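Local coordinates for B-agarase (Saccharophagus degradans, PDB 4BQ2), which hydrolyses the beta-1,4-linkages of agarose as a family 50 exo-beta-agarase, at residues V404-N409 against D725-E730; K442-G447 against V518-A523. All blocks are in the same frame, centred on the assembly; numbering follows the deposited sequence.

How the contacts relate
Contacts 1 and 2 lie on opposite sides of the chain's centre, their own centres about 45 Å apart, and share no helix or strand. Contact 1 is the buried one: helix 394-410 is tied by a charged side chain to the loop that leads into helix 729-739, close to the C-terminal end of the chain. Contact 2 is partly buried, with Lys442 exposed, and sets the short strand 443-444 against the start of helix 519-532. Polar bonds carry the first, whereas the second is held by aliphatic contacts alone. Both segments of contact 2 lie in the sequence between the two segments of contact 1.

Contact 1 (V404-N409 against D725-E730); sequences VDRMLN and DTPYQE
Arg406 reaches out from helix 394-410 and grips Asp725 end-on with two nitrogens, one on the carboxylate and one on the backbone. NH1 of Arg406 lies 2.9 Å from OD1 of Asp725 in a nearly straight salt-bridging hydrogen bond (175° at the hydrogen). The bond runs within the guanidinium plane and meets the syn side of OD1, but the carboxylate is turned well out of that plane, with 59° between the guanidinium and carboxylate planes. The second bond, from NH2 of Arg406 to the carbonyl O of Asp725, is also 2.9 Å long but more bent, and approaches tilted from the carbonyl plane. Beside this grip, CD of Pro727 packs obliquely against NH2 of Arg406 at 3.7 Å, and the proline ring crosses the arginine side chain at about a right angle.

An extended chain from CG to NE carries the guanidinium to the other segment, whose nearest CA, that of Pro727, is 9.5 Å from CA of Arg406. Asp725 sends CG anti to its own N (chi1 -170°), which brings the carboxylate round to the arginine.

Farther out, Glu232 forms a salt bridge with NE of Arg406, and the hydroxyl of Tyr701 is hydrogen-bonded to NH1. Lys386 pairs with OD2 of Asp725. These helices probably belong to the family's (beta/alpha)8-barrel module. Acidic and basic groups thus alternate from Glu232 through Arg406 and Asp725 to Lys386, an arrangement that would largely balance the buried charge, probably keep these groups ionised, and tie the loop before helix 729-739 to helices 222-235, 378-387 and 394-410.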
ATOM      1  N   VAL A 404      11.627 -15.117 -13.806  1.00 12.55           N
ATOM      2  CA  VAL A 404      12.498 -14.330 -14.704  1.00 15.09           C
ATOM      3  C   VAL A 404      12.000 -14.448 -16.166  1.00 14.62           C
ATOM      4  O   VAL A 404      11.870 -13.440 -16.878  1.00 15.08           O
ATOM      5  CB  VAL A 404      14.008 -14.743 -14.582  1.00 15.33           C
ATOM      6  CG1 VAL A 404      14.860 -14.020 -15.597  1.00 15.68           C
ATOM      7  CG2 VAL A 404      14.538 -14.424 -13.200  1.00 14.80           C
ATOM      8  N   ASP A 405      11.658 -15.660 -16.597  1.00 15.62           N
ATOM      9  CA  ASP A 405      11.148 -15.851 -17.975  1.00 16.62           C
ATOM     10  C   ASP A 405       9.867 -15.040 -18.204  1.00 16.54           C
ATOM     11  O   ASP A 405       9.689 -14.472 -19.274  1.00 16.14           O
ATOM     12  CB  ASP A 405      10.867 -17.334 -18.267  1.00 16.50           C
ATOM     13  CG  ASP A 405      12.154 -18.151 -18.505  1.00 20.13           C
ATOM     14  OD1 ASP A 405      13.289 -17.564 -18.587  1.00 18.12           O
ATOM     15  OD2 ASP A 405      12.035 -19.385 -18.613  1.00 20.00           O
ATOM     16  N   ARG A 406       8.972 -15.015 -17.207  1.00 16.00           N
ATOM     17  CA  ARG A 406       7.750 -14.198 -17.308  1.00 15.31           C
ATOM     18  C   ARG A 406       8.135 -12.731 -17.437  1.00 15.59           C
ATOM     19  O   ARG A 406       7.649 -12.052 -18.311  1.00 15.59           O
ATOM     20  CB  ARG A 406       6.892 -14.329 -16.050  1.00 14.86           C
ATOM     21  CG  ARG A 406       6.156 -15.659 -15.947  1.00 14.30           C
ATOM     22  CD  ARG A 406       5.668 -15.891 -14.529  1.00 14.09           C
ATOM     23  NE  ARG A 406       4.565 -16.867 -14.502  1.00 13.77           N
ATOM     24  CZ  ARG A 406       4.043 -17.382 -13.399  1.00 15.12           C
ATOM     25  NH1 ARG A 406       4.485 -17.016 -12.174  1.00 14.34           N
ATOM     26  NH2 ARG A 406       3.067 -18.274 -13.527  1.00 13.97           N
ATOM     27  N   MET A 407       8.955 -12.235 -16.515  1.00 15.66           N
ATOM     28  CA  MET A 407       9.293 -10.787 -16.517  1.00 16.17           C
ATOM     29  C   MET A 407       9.814 -10.350 -17.879  1.00 16.23           C
ATOM     30  O   MET A 407       9.373  -9.330 -18.433  1.00 16.13           O
ATOM     31  CB  MET A 407      10.308 -10.456 -15.423  1.00 16.73           C
ATOM     32  CG  MET A 407       9.781 -10.712 -14.008  1.00 16.62           C
ATOM     33  SD  MET A 407       8.156  -9.998 -13.681  1.00 18.46           S
ATOM     34  CE  MET A 407       7.424 -11.262 -12.627  1.00 19.50           C
ATOM     35  N   LEU A 408      10.744 -11.135 -18.421  1.00 16.15           N
ATOM     36  CA  LEU A 408      11.289 -10.892 -19.772  1.00 15.57           C
ATOM     37  C   LEU A 408      10.241 -10.988 -20.883  1.00 16.55           C
ATOM     38  O   LEU A 408      10.198 -10.139 -21.796  1.00 15.85           O
ATOM     39  CB  LEU A 408      12.486 -11.823 -20.060  1.00 16.05           C
ATOM     40  CG  LEU A 408      13.687 -11.617 -19.147  1.00 15.30           C
ATOM     41  CD1 LEU A 408      14.708 -12.702 -19.438  1.00 15.65           C
ATOM     42  CD2 LEU A 408      14.273 -10.221 -19.360  1.00 15.65           C
ATOM     43  N   ASN A 409       9.380 -11.995 -20.828  1.00 15.54           N
ATOM     44  CA  ASN A 409       8.296 -12.067 -21.817  1.00 16.27           C
ATOM     45  C   ASN A 409       7.347 -10.877 -21.709  1.00 14.64           C
ATOM     46  O   ASN A 409       6.877 -10.324 -22.719  1.00 14.06           O
ATOM     47  CB  ASN A 409       7.509 -13.403 -21.702  1.00 16.19           C
ATOM     48  CG  ASN A 409       6.381 -13.505 -22.735  1.00 17.53           C
ATOM     49  OD1 ASN A 409       5.232 -13.171 -22.452  1.00 17.71           O
ATOM     50  ND2 ASN A 409       6.729 -13.900 -23.962  1.00 17.88           N
ATOM     51  N   ASP A 725      -0.679 -19.393  -8.637  1.00 14.74           N
ATOM     52  CA  ASP A 725       0.445 -19.003  -9.512  1.00 15.29           C
ATOM     53  C   ASP A 725       0.017 -18.898 -10.978  1.00 15.43           C
ATOM     54  O   ASP A 725       0.792 -19.180 -11.892  1.00 15.96           O
ATOM     55  CB  ASP A 725       1.622 -19.970  -9.341  1.00 14.51           C
ATOM     56  CG  ASP A 725       2.867 -19.484 -10.023  1.00 15.51           C
ATOM     57  OD1 ASP A 725       3.201 -18.271  -9.894  1.00 15.20           O
ATOM     58  OD2 ASP A 725       3.492 -20.333 -10.699  1.00 16.28           O
ATOM     59  N   THR A 726      -1.237 -18.524 -11.207  1.00 15.82           N
ATOM     60  CA  THR A 726      -1.732 -18.375 -12.586  1.00 16.79           C
ATOM     61  C   THR A 726      -1.811 -16.895 -12.912  1.00 16.15           C
ATOM     62  O   THR A 726      -2.458 -16.140 -12.176  1.00 15.08           O
ATOM     63  CB  THR A 726      -3.137 -19.012 -12.783  1.00 18.82           C
ATOM     64  OG1 THR A 726      -3.059 -20.409 -12.448  1.00 18.30           O
ATOM     65  CG2 THR A 726      -3.604 -18.904 -14.252  1.00 19.92           C
ATOM     66  N   PRO A 727      -1.199 -16.485 -14.031  1.00 14.94           N
ATOM     67  CA  PRO A 727      -1.206 -15.054 -14.345  1.00 14.72           C
ATOM     68  C   PRO A 727      -2.595 -14.541 -14.670  1.00 14.79           C
ATOM     69  O   PRO A 727      -3.371 -15.244 -15.304  1.00 13.90           O
ATOM     70  CB  PRO A 727      -0.372 -14.978 -15.608  1.00 14.80           C
ATOM     71  CG  PRO A 727       0.595 -16.119 -15.455  1.00 15.55           C
ATOM     72  CD  PRO A 727      -0.265 -17.228 -14.893  1.00 15.07           C
ATOM     73  N   TYR A 728      -2.892 -13.308 -14.250  1.00 14.88           N
ATOM     74  CA  TYR A 728      -4.038 -12.597 -14.816  1.00 14.90           C
ATOM     75  C   TYR A 728      -3.619 -12.138 -16.179  1.00 15.88           C
ATOM     76  O   TYR A 728      -2.795 -11.227 -16.287  1.00 15.81           O
ATOM     77  CB  TYR A 728      -4.361 -11.377 -13.975  1.00 14.88           C
ATOM     78  CG  TYR A 728      -4.863 -11.718 -12.595  1.00 14.34           C
ATOM     79  CD1 TYR A 728      -6.210 -12.052 -12.403  1.00 14.90           C
ATOM     80  CD2 TYR A 728      -4.005 -11.743 -11.493  1.00 14.56           C
ATOM     81  CE1 TYR A 728      -6.694 -12.353 -11.132  1.00 15.24           C
ATOM     82  CE2 TYR A 728      -4.483 -12.057 -10.213  1.00 15.36           C
ATOM     83  CZ  TYR A 728      -5.837 -12.360 -10.054  1.00 14.80           C
ATOM     84  OH  TYR A 728      -6.366 -12.675  -8.829  1.00 15.02           O
ATOM     85  N   GLN A 729      -4.175 -12.744 -17.232  1.00 16.55           N
ATOM     86  CA  GLN A 729      -3.787 -12.370 -18.594  1.00 17.15           C
ATOM     87  C   GLN A 729      -4.086 -10.930 -18.937  1.00 16.46           C
ATOM     88  O   GLN A 729      -3.382 -10.328 -19.748  1.00 15.31           O
ATOM     89  CB  GLN A 729      -4.427 -13.292 -19.647  1.00 19.93           C
ATOM     90  CG  GLN A 729      -3.842 -14.714 -19.667  1.00 27.68           C
ATOM     91  CD  GLN A 729      -2.409 -14.800 -20.219  1.00 33.79           C
ATOM     92  OE1 GLN A 729      -1.899 -13.874 -20.873  1.00 38.43           O
ATOM     93  NE2 GLN A 729      -1.747 -15.930 -19.951  1.00 39.87           N
ATOM     94  N   GLU A 730      -5.143 -10.366 -18.344  1.00 16.44           N
ATOM     95  CA  GLU A 730      -5.451  -8.925 -18.558  1.00 17.02           C
ATOM     96  C   GLU A 730      -4.286  -8.046 -18.083  1.00 16.08           C
ATOM     97  O   GLU A 730      -4.014  -6.999 -18.668  1.00 17.57           O
ATOM     98  CB  GLU A 730      -6.742  -8.517 -17.812  1.00 16.95           C
ATOM     99  CG  GLU A 730      -7.971  -9.322 -18.293  1.00 17.69           C
ATOM    100  CD  GLU A 730      -8.128 -10.671 -17.610  1.00 17.35           C
ATOM    101  OE1 GLU A 730      -7.229 -11.120 -16.850  1.00 17.61           O
ATOM    102  OE2 GLU A 730      -9.178 -11.307 -17.821  1.00 18.75           O
TER

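Contact 2 (K442-G447 against V518-A523); sequences KTVSSG and VPTRQA
The backbone of 442-447 passes the first turn of helix 519-532 with the CA atoms of Lys442 and Val518 7.5 Å apart and those of Val444 and Thr520 at 7.8 Å, Val518 being the N-cap residue. The aliphatic part of the Lys442 side chain crosses the CD-CG side of the Pro519 ring at about a right angle. Its CD approaches CD of Pro519 to 3.6 Å, with CG of the same ring next at 4.1 Å. The extended chain up to CE brings CD to the proline, and the bend at chi4 (-68°) turns only NZ.

Two residues on, Val444 points CG1 at the side chain of Thr520, 3.9 Å from its CB. The strand here is one half of a two-stranded antiparallel sheet, 443-444 with 454-455, and Val444 is joined to Met454 by backbone hydrogen bonding while its side chain faces the helix. Tyr578 of the long helix 565-593 and Thr510 of helix 505-511 touch both Val444 and Thr520, enclosing the pair. Thr520 carries OG1 anti to its carbonyl carbon (chi1 -71°), and this hydroxyl is hydrogen-bonded to Asp456 just beyond the partner strand.

Past the strand the chain turns away from the helix in an ST turn, in which OG of Ser445 accepts a hydrogen bond from the backbone N of Gly447, at 2.8 Å; Asp449 is hydrogen-bonded to the same serine hydroxyl.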
ATOM      1  N   LYS A 442      17.750   4.437  20.035  1.00 22.24           N
ATOM      2  CA  LYS A 442      16.696   5.254  20.637  1.00 21.85           C
ATOM      3  C   LYS A 442      15.712   5.660  19.548  1.00 19.84           C
ATOM      4  O   LYS A 442      16.071   5.654  18.361  1.00 18.58           O
ATOM      5  CB  LYS A 442      17.306   6.479  21.302  1.00 22.68           C
ATOM      6  CG  LYS A 442      18.040   6.190  22.622  1.00 23.60           C
ATOM      7  CD  LYS A 442      18.852   7.421  22.999  1.00 23.97           C
ATOM      8  CE  LYS A 442      19.904   7.169  24.070  1.00 27.56           C
ATOM      9  NZ  LYS A 442      19.299   6.871  25.391  1.00 29.75           N
ATOM     10  N   THR A 443      14.482   5.987  19.956  1.00 19.34           N
ATOM     11  CA  THR A 443      13.385   6.365  19.041  1.00 19.61           C
ATOM     12  C   THR A 443      12.829   7.787  19.267  1.00 21.35           C
ATOM     13  O   THR A 443      13.070   8.412  20.309  1.00 21.92           O
ATOM     14  CB  THR A 443      12.199   5.345  19.093  1.00 19.89           C
ATOM     15  OG1 THR A 443      11.608   5.326  20.407  1.00 21.26           O
ATOM     16  CG2 THR A 443      12.707   3.918  18.718  1.00 20.33           C
ATOM     17  N   VAL A 444      12.083   8.285  18.275  1.00 20.18           N
ATOM     18  CA  VAL A 444      11.239   9.485  18.414  1.00 20.79           C
ATOM     19  C   VAL A 444       9.867   9.107  17.830  1.00 20.84           C
ATOM     20  O   VAL A 444       9.685   7.989  17.308  1.00 22.01           O
ATOM     21  CB  VAL A 444      11.854  10.707  17.672  1.00 20.13           C
ATOM     22  CG1 VAL A 444      13.220  11.076  18.253  1.00 20.96           C
ATOM     23  CG2 VAL A 444      11.974  10.427  16.181  1.00 19.79           C
ATOM     24  N   SER A 445       8.895  10.008  17.930  1.00 20.35           N
ATOM     25  CA  SER A 445       7.535   9.701  17.488  1.00 19.96           C
ATOM     26  C   SER A 445       6.932  10.895  16.763  1.00 20.57           C
ATOM     27  O   SER A 445       7.251  12.035  17.105  1.00 19.70           O
ATOM     28  CB  SER A 445       6.642   9.321  18.677  1.00 22.01           C
ATOM     29  OG  SER A 445       5.291   9.197  18.253  1.00 21.89           O
ATOM     30  N   SER A 446       6.114  10.597  15.751  1.00 19.37           N
ATOM     31  CA  SER A 446       5.346  11.568  14.998  1.00 21.67           C
ATOM     32  C   SER A 446       4.035  11.830  15.726  1.00 22.87           C
ATOM     33  O   SER A 446       3.266  12.688  15.312  1.00 22.06           O
ATOM     34  CB  SER A 446       5.018  10.998  13.600  1.00 21.55           C
ATOM     35  OG  SER A 446       4.044   9.945  13.691  1.00 21.28           O
ATOM     36  N   GLY A 447       3.768  11.061  16.785  1.00 23.37           N
ATOM     37  CA  GLY A 447       2.458  11.080  17.453  1.00 25.31           C
ATOM     38  C   GLY A 447       1.405  10.240  16.742  1.00 25.43           C
ATOM     39  O   GLY A 447       0.271  10.118  17.214  1.00 25.62           O
ATOM     40  N   VAL A 518      18.083  12.040  24.992  1.00 23.47           N
ATOM     41  CA  VAL A 518      17.308  12.118  23.713  1.00 23.00           C
ATOM     42  C   VAL A 518      18.119  12.927  22.699  1.00 21.91           C
ATOM     43  O   VAL A 518      17.997  14.174  22.597  1.00 20.89           O
ATOM     44  CB  VAL A 518      15.882  12.714  23.908  1.00 22.25           C
ATOM     45  CG1 VAL A 518      15.014  12.579  22.656  1.00 19.96           C
ATOM     46  CG2 VAL A 518      15.166  12.015  25.061  1.00 22.91           C
ATOM     47  N   PRO A 519      18.993  12.233  21.953  1.00 20.99           N
ATOM     48  CA  PRO A 519      19.889  12.925  21.024  1.00 20.68           C
ATOM     49  C   PRO A 519      19.184  13.876  20.052  1.00 21.86           C
ATOM     50  O   PRO A 519      19.689  14.978  19.825  1.00 20.80           O
ATOM     51  CB  PRO A 519      20.548  11.768  20.277  1.00 21.46           C
ATOM     52  CG  PRO A 519      20.691  10.735  21.359  1.00 21.50           C
ATOM     53  CD  PRO A 519      19.407  10.825  22.149  1.00 21.73           C
ATOM     54  N   THR A 520      18.043  13.475  19.492  1.00 20.40           N
ATOM     55  CA  THR A 520      17.327  14.338  18.526  1.00 20.74           C
ATOM     56  C   THR A 520      16.811  15.604  19.249  1.00 21.11           C
ATOM     57  O   THR A 520      16.806  16.701  18.689  1.00 20.03           O
ATOM     58  CB  THR A 520      16.175  13.560  17.800  1.00 19.70           C
ATOM     59  OG1 THR A 520      16.722  12.595  16.868  1.00 19.08           O
ATOM     60  CG2 THR A 520      15.287  14.492  17.041  1.00 19.62           C
ATOM     61  N   ARG A 521      16.391  15.446  20.493  1.00 23.50           N
ATOM     62  CA  ARG A 521      15.938  16.617  21.296  1.00 24.01           C
ATOM     63  C   ARG A 521      17.125  17.545  21.593  1.00 24.07           C
ATOM     64  O   ARG A 521      16.996  18.780  21.507  1.00 21.36           O
ATOM     65  CB  ARG A 521      15.220  16.185  22.575  1.00 24.01           C
ATOM     66  CG  ARG A 521      14.687  17.332  23.474  1.00 23.00           C
ATOM     67  CD  ARG A 521      13.824  18.320  22.716  1.00 23.62           C
ATOM     68  NE  ARG A 521      12.906  19.107  23.574  1.00 24.61           N
ATOM     69  CZ  ARG A 521      13.255  20.145  24.337  1.00 25.13           C
ATOM     70  NH1 ARG A 521      14.517  20.509  24.455  1.00 25.04           N
ATOM     71  NH2 ARG A 521      12.332  20.795  25.027  1.00 25.19           N
ATOM     72  N   GLN A 522      18.286  16.960  21.879  1.00 23.13           N
ATOM     73  CA  GLN A 522      19.503  17.771  22.049  1.00 23.77           C
ATOM     74  C   GLN A 522      19.810  18.550  20.773  1.00 22.44           C
ATOM     75  O   GLN A 522      20.160  19.750  20.824  1.00 21.80           O
ATOM     76  CB  GLN A 522      20.706  16.916  22.454  1.00 24.67           C
ATOM     77  CG  GLN A 522      20.543  16.251  23.821  1.00 27.58           C
ATOM     78  CD  GLN A 522      21.411  15.022  23.997  1.00 32.31           C
ATOM     79  OE1 GLN A 522      22.407  14.856  23.305  1.00 37.41           O
ATOM     80  NE2 GLN A 522      21.040  14.153  24.926  1.00 33.14           N
ATOM     81  N   ALA A 523      19.695  17.881  19.625  1.00 19.70           N
ATOM     82  CA  ALA A 523      19.932  18.575  18.357  1.00 20.41           C
ATOM     83  C   ALA A 523      18.914  19.711  18.186  1.00 19.89           C
ATOM     84  O   ALA A 523      19.291  20.810  17.786  1.00 19.66           O
ATOM     85  CB  ALA A 523      19.823  17.600  17.185  1.00 19.30           C
TER